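Local coordinates for protein aminoglycoside N(3)-acetyltransferase (Enterobacter cloacae, PDB 6NP3) that transfers the acetyl group of acetyl-CoA to the 3-amino group of 2-deoxystreptamine aminoglycosides such as gentamicin, and so probably confers resistance to these antibiotics, at residues T234-G239 and R247-A252; A119-I124 and A133-G138. All blocks are in the same frame, centred on the assembly; numbering follows the deposited sequence. Where two conformers were deposited one is given.

Contact 1. Residues T234-G239 and R247-A252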
loop_
_atom_site.group_PDB
_atom_site.type_symbol
_atom_site.label_atom_id
_atom_site.label_comp_id
_atom_site.label_asym_id
_atom_site.label_seq_id
_atom_site.Cartn_x
_atom_site.Cartn_y
_atom_site.Cartn_z
ATOM N N THR A 234 21.622 -2.011 -4.542
ATOM C CA THR A 234 20.930 -2.286 -5.795
ATOM C C THR A 234 20.895 -1.038 -6.651
ATOM O O THR A 234 20.677 0.067 -6.151
ATOM C CB THR A 234 19.474 -2.705 -5.513
ATOM O OG1 THR A 234 19.460 -3.719 -4.506
ATOM C CG2 THR A 234 18.808 -3.238 -6.749
ATOM N N ARG A 235 21.092 -1.232 -7.942
ATOM C CA ARG A 235 20.850 -0.169 -8.906
ATOM C C ARG A 235 19.351 0.032 -9.056
ATOM O O ARG A 235 18.621 -0.909 -9.382
ATOM C CB ARG A 235 21.495 -0.515 -10.244
ATOM C CG ARG A 235 23.016 -0.448 -10.150
ATOM C CD ARG A 235 23.680 -0.646 -11.491
ATOM N NE ARG A 235 23.426 0.473 -12.392
ATOM C CZ ARG A 235 23.970 0.590 -13.597
ATOM N NH1 ARG A 235 24.783 -0.354 -14.030
ATOM N NH2 ARG A 235 23.689 1.633 -14.359
ATOM N N VAL A 236 18.915 1.255 -8.800
ATOM C CA VAL A 236 17.519 1.660 -8.830
ATOM C C VAL A 236 17.473 3.051 -9.453
ATOM O O VAL A 236 18.190 3.958 -9.013
ATOM C CB VAL A 236 16.966 1.685 -7.392
ATOM C CG1 VAL A 236 15.582 2.287 -7.368
ATOM C CG2 VAL A 236 16.977 0.295 -6.752
ATOM N N ALA A 237 16.630 3.241 -10.467
ATOM C CA ALA A 237 16.516 4.562 -11.070
ATOM C C ALA A 237 16.060 5.576 -10.034
ATOM O O ALA A 237 15.098 5.341 -9.293
ATOM C CB ALA A 237 15.520 4.539 -12.231
ATOM N N GLN A 238 16.769 6.705 -9.988
ATOM C CA GLN A 238 16.501 7.791 -9.068
ATOM C C GLN A 238 16.401 9.072 -9.876
ATOM O O GLN A 238 17.100 9.253 -10.876
ATOM C CB GLN A 238 17.637 7.911 -8.054
ATOM C CG GLN A 238 17.803 6.655 -7.182
ATOM C CD GLN A 238 19.213 6.470 -6.661
ATOM O OE1 GLN A 238 19.736 7.312 -5.938
ATOM N NE2 GLN A 238 19.836 5.365 -7.040
ATOM N N GLY A 239 15.547 9.965 -9.422
ATOM C CA GLY A 239 15.364 11.230 -10.082
ATOM C C GLY A 239 14.205 11.993 -9.499
ATOM O O GLY A 239 13.468 11.467 -8.656
ATOM N N ARG A 247 12.249 7.183 -6.621
ATOM C CA ARG A 247 12.872 5.931 -6.998
ATOM C C ARG A 247 11.818 5.028 -7.613
ATOM O O ARG A 247 10.660 5.050 -7.204
ATOM C CB ARG A 247 13.376 5.175 -5.749
ATOM C CG ARG A 247 14.596 5.786 -5.075
ATOM C CD ARG A 247 14.514 5.662 -3.546
ATOM N NE ARG A 247 13.319 6.334 -3.055
ATOM C CZ ARG A 247 13.272 7.606 -2.681
ATOM N NH1 ARG A 247 14.362 8.356 -2.711
ATOM N NH2 ARG A 247 12.130 8.128 -2.275
ATOM N N LEU A 248 12.238 4.187 -8.552
ATOM C CA LEU A 248 11.347 3.229 -9.205
ATOM C C LEU A 248 11.936 1.841 -9.014
ATOM O O LEU A 248 12.999 1.522 -9.549
ATOM C CB LEU A 248 11.164 3.585 -10.675
ATOM C CG LEU A 248 10.076 2.830 -11.408
ATOM C CD1 LEU A 248 8.696 3.070 -10.819
ATOM C CD2 LEU A 248 10.076 3.258 -12.864
ATOM N N ILE A 249 11.252 1.034 -8.215
ATOM C CA ILE A 249 11.782 -0.214 -7.680
ATOM C C ILE A 249 11.041 -1.399 -8.280
ATOM O O ILE A 249 9.805 -1.390 -8.362
ATOM C CB ILE A 249 11.574 -0.214 -6.150
ATOM C CG1 ILE A 249 12.405 0.885 -5.494
ATOM C CG2 ILE A 249 11.903 -1.569 -5.535
ATOM C CD1 ILE A 249 12.007 1.222 -4.088
ATOM N N ASP A 250 11.779 -2.430 -8.695
ATOM C CA ASP A 250 11.149 -3.673 -9.117
ATOM C C ASP A 250 10.592 -4.382 -7.882
ATOM O O ASP A 250 11.341 -4.744 -6.960
ATOM C CB ASP A 250 12.139 -4.573 -9.860
ATOM C CG ASP A 250 11.483 -5.837 -10.363
ATOM O OD1 ASP A 250 10.901 -5.811 -11.455
ATOM O OD2 ASP A 250 11.455 -6.869 -9.686
ATOM N N ALA A 251 9.273 -4.575 -7.846
ATOM C CA ALA A 251 8.620 -5.060 -6.634
ATOM C C ALA A 251 8.982 -6.507 -6.351
ATOM O O ALA A 251 9.259 -6.881 -5.206
ATOM C CB ALA A 251 7.103 -4.920 -6.749
ATOM N N ALA A 252 8.944 -7.358 -7.372
ATOM C CA ALA A 252 9.298 -8.752 -7.150
ATOM C C ALA A 252 10.717 -8.872 -6.618
ATOM O O ALA A 252 10.998 -9.708 -5.750
ATOM C CB ALA A 252 9.133 -9.553 -8.439
HETATM O O HOH W 1 14.672 1.521 -11.611
#
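Val236 reaches across to Ile249 with one methyl, and the two branched side chains pass each other at a slant. CG1 of Val236 lies 3.9 Å from CG1 of Ile249 and 3.5 Å from the carbonyl O of Leu248. The valine torsion explains this reach: with CG1 anti to its backbone N (chi1 172°), that methyl is the branch presented to strand 244-250, where it also meets CB of Arg247. Two residues further on, Gln238 and Arg247 face each other as a non-hydrogen-bonded antiparallel pair, their CA atoms 4.6 Å apart. They touch through aliphatic parts, CG of Gln238 to CG of Arg247 at 3.9 Å, and their polar ends then diverge. The glutamine amide turns back along its own chain, where NE2 donates to the carbonyl O of Val236 at 2.9 Å, almost within the amide plane, a bond that fixes the rotation of the amide. The arginine chain bends at chi2 and chi3, and its guanidinium NH2 bonds to Ser159 OG instead. In the backbone, Leu248 N donates to Ala237 O at 3.2 Å, and the CA of Arg247 makes a CH···O contact with the same oxygen. On the other side of Ala237 the strands splay, and a water bridges the gap, accepting from Ala237 N and donating to Leu248 O (2.7 Å). The contact belongs to the beta hairpin of strands 237-241 and 244-250, the former lying at the edge of the seven-stranded mixed sheet. Strand 156-160 borders the hairpin's inner strand, with Leu158 against Leu248 and Ile157 against Ile249, while Tyr230 of helix 222-233 packs on both Val236 and Ile249.

Contact 2. Residues A119-I124 and A133-G138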
loop_
_atom_site.group_PDB
_atom_site.type_symbol
_atom_site.label_atom_id
_atom_site.label_comp_id
_atom_site.label_asym_id
_atom_site.label_seq_id
_atom_site.Cartn_x
_atom_site.Cartn_y
_atom_site.Cartn_z
ATOM N N ALA A 119 -6.856 -3.013 5.237
ATOM C CA ALA A 119 -5.823 -3.132 4.217
ATOM C C ALA A 119 -6.286 -2.674 2.836
ATOM O O ALA A 119 -5.608 -2.948 1.842
ATOM C CB ALA A 119 -5.346 -4.584 4.150
ATOM N N SER A 120 -7.322 -1.863 2.758
ATOM C CA SER A 120 -7.976 -1.642 1.487
ATOM C C SER A 120 -7.040 -1.066 0.438
ATOM O O SER A 120 -6.287 -0.129 0.687
ATOM C CB SER A 120 -9.160 -0.707 1.679
ATOM O OG SER A 120 -9.935 -0.586 0.492
ATOM N N MET A 121 -7.169 -1.604 -0.771
ATOM C CA MET A 121 -6.354 -1.231 -1.917
ATOM C C MET A 121 -7.234 -0.687 -3.038
ATOM O O MET A 121 -8.297 -1.245 -3.328
ATOM C CB MET A 121 -5.628 -2.473 -2.452
ATOM C CG MET A 121 -4.737 -3.180 -1.458
ATOM S SD MET A 121 -3.159 -2.380 -1.278
ATOM C CE MET A 121 -2.551 -3.204 0.185
ATOM N N ALA A 122 -6.746 0.353 -3.716
ATOM C CA ALA A 122 -7.457 0.986 -4.814
ATOM C C ALA A 122 -6.671 0.741 -6.089
ATOM O O ALA A 122 -5.447 0.814 -6.072
ATOM C CB ALA A 122 -7.572 2.482 -4.557
ATOM N N ALA A 123 -7.374 0.453 -7.187
ATOM C CA ALA A 123 -6.706 0.234 -8.451
ATOM C C ALA A 123 -7.431 0.920 -9.589
ATOM O O ALA A 123 -8.665 0.885 -9.678
ATOM C CB ALA A 123 -6.599 -1.248 -8.796
ATOM N N ILE A 124 -6.632 1.461 -10.498
ATOM C CA ILE A 124 -7.109 2.111 -11.714
ATOM C C ILE A 124 -6.427 1.424 -12.888
ATOM O O ILE A 124 -5.196 1.293 -12.902
ATOM C CB ILE A 124 -6.751 3.609 -11.723
ATOM C CG1 ILE A 124 -7.468 4.341 -10.591
ATOM C CG2 ILE A 124 -7.132 4.243 -13.055
ATOM C CD1 ILE A 124 -6.911 5.660 -10.240
ATOM N N ALA A 133 -9.620 -8.021 -6.101
ATOM C CA ALA A 133 -10.414 -9.101 -5.502
ATOM C C ALA A 133 -9.803 -10.438 -5.885
ATOM O O ALA A 133 -9.390 -10.613 -7.041
ATOM C CB ALA A 133 -11.862 -9.046 -6.007
ATOM N N PRO A 134 -9.749 -11.402 -4.956
ATOM C CA PRO A 134 -10.261 -11.310 -3.590
ATOM C C PRO A 134 -9.345 -10.496 -2.671
ATOM O O PRO A 134 -8.135 -10.373 -2.889
ATOM C CB PRO A 134 -10.284 -12.769 -3.140
ATOM C CG PRO A 134 -9.147 -13.419 -3.919
ATOM C CD PRO A 134 -9.224 -12.746 -5.274
ATOM N N HIS A 135 -9.934 -9.972 -1.609
ATOM C CA HIS A 135 -9.129 -9.368 -0.552
ATOM C C HIS A 135 -9.838 -9.679 0.771
ATOM O O HIS A 135 -10.601 -8.875 1.317
ATOM C CB HIS A 135 -8.906 -7.883 -0.736
ATOM C CG HIS A 135 -7.767 -7.385 0.063
ATOM N ND1 HIS A 135 -7.402 -6.062 0.073
ATOM C CD2 HIS A 135 -6.861 -8.044 0.826
ATOM C CE1 HIS A 135 -6.323 -5.922 0.818
ATOM N NE2 HIS A 135 -5.986 -7.105 1.305
ATOM N N GLU A 136 -9.517 -10.825 1.334
ATOM C CA GLU A 136 -10.263 -11.360 2.465
ATOM C C GLU A 136 -9.589 -11.040 3.784
ATOM O O GLU A 136 -8.366 -10.897 3.875
ATOM C CB GLU A 136 -10.444 -12.876 2.301
ATOM C CG GLU A 136 -11.400 -13.162 1.137
ATOM C CD GLU A 136 -11.361 -14.587 0.628
ATOM O OE1 GLU A 136 -10.642 -15.416 1.209
ATOM O OE2 GLU A 136 -12.053 -14.872 -0.370
ATOM N N MET A 137 -10.416 -10.940 4.815
ATOM C CA MET A 137 -9.892 -10.880 6.164
ATOM C C MET A 137 -8.979 -12.074 6.393
ATOM O O MET A 137 -9.283 -13.205 6.006
ATOM C CB MET A 137 -11.050 -10.845 7.164
ATOM C CG MET A 137 -11.819 -9.534 7.074
ATOM S SD MET A 137 -10.981 -8.162 7.901
ATOM C CE MET A 137 -11.395 -8.547 9.578
ATOM N N GLY A 138 -7.830 -11.807 6.985
ATOM C CA GLY A 138 -6.832 -12.822 7.183
ATOM C C GLY A 138 -5.775 -12.873 6.103
ATOM O O GLY A 138 -4.814 -13.642 6.242
#
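His135 meets Ala119 and Met121 where the loop following helix 128-132 folds back over the start of strand 121-124, a strand of the central mixed sheet of this antibiotic N-acetyltransferase fold. Ala133 is the first residue to leave the helical conformation, and a cis peptide bond joins it to Pro134. The proline carbonyl O accepts a hydrogen bond from Arg149 NH2, tying the loop to helix 146-151. At His135 the chain sends its imidazole inward: CG is anti to the backbone N (chi1 -162°), which carries the ring to the buried residues ahead of and within the strand. Both ring nitrogens have partners beyond Ala119 and Met121. ND1 is hydrogen-bonded to Ser114 OG, which also bonds Met121 N, and NE2 to the carbonyl O of Ala140. Held at two corners, the imidazole has its rotation well defined, and its CE1 corner is left to carry the contact. The CB of Ala119 packs 3.7 Å from CE1 of His135 and slightly farther from NE2. Met121 crosses the histidine at about a right angle and touches it with CG. Pro146 packs against both His135 and Met121, and the ring of His116 meets the imidazole with the planes about 40° apart. Of 133-138 it is His135 that touches 119-124, and the nearest approach is at the ring edge, where the carbonyl O of Ala119 lies near the imidazole plane, 3.2 Å from CE1 of His135.

Contacts 1 and 2 reach the same mixed sheet from opposite sides of the chain's centre, with their own centres 25 Å apart and their nearest atoms about 12 Å apart. They follow one another along the chain, 119-138 closing before 234-252 opens. Contact 2 is nearer the gentamicin. The side chain of Ala119 is about 7 Å from the bound LLL, the gentamicin ligand. In contact 1 the side chain of Arg247 is about 14 Å from the bound LLL. Contact 2 also comes close to residues that bind acetyl-CoA in other structures of this protein, the side chain of Met121 lying about 4 Å from that of Thr168. Contact 1 stays farther off, with Ile249 about 7 Å from His26, again between side chains.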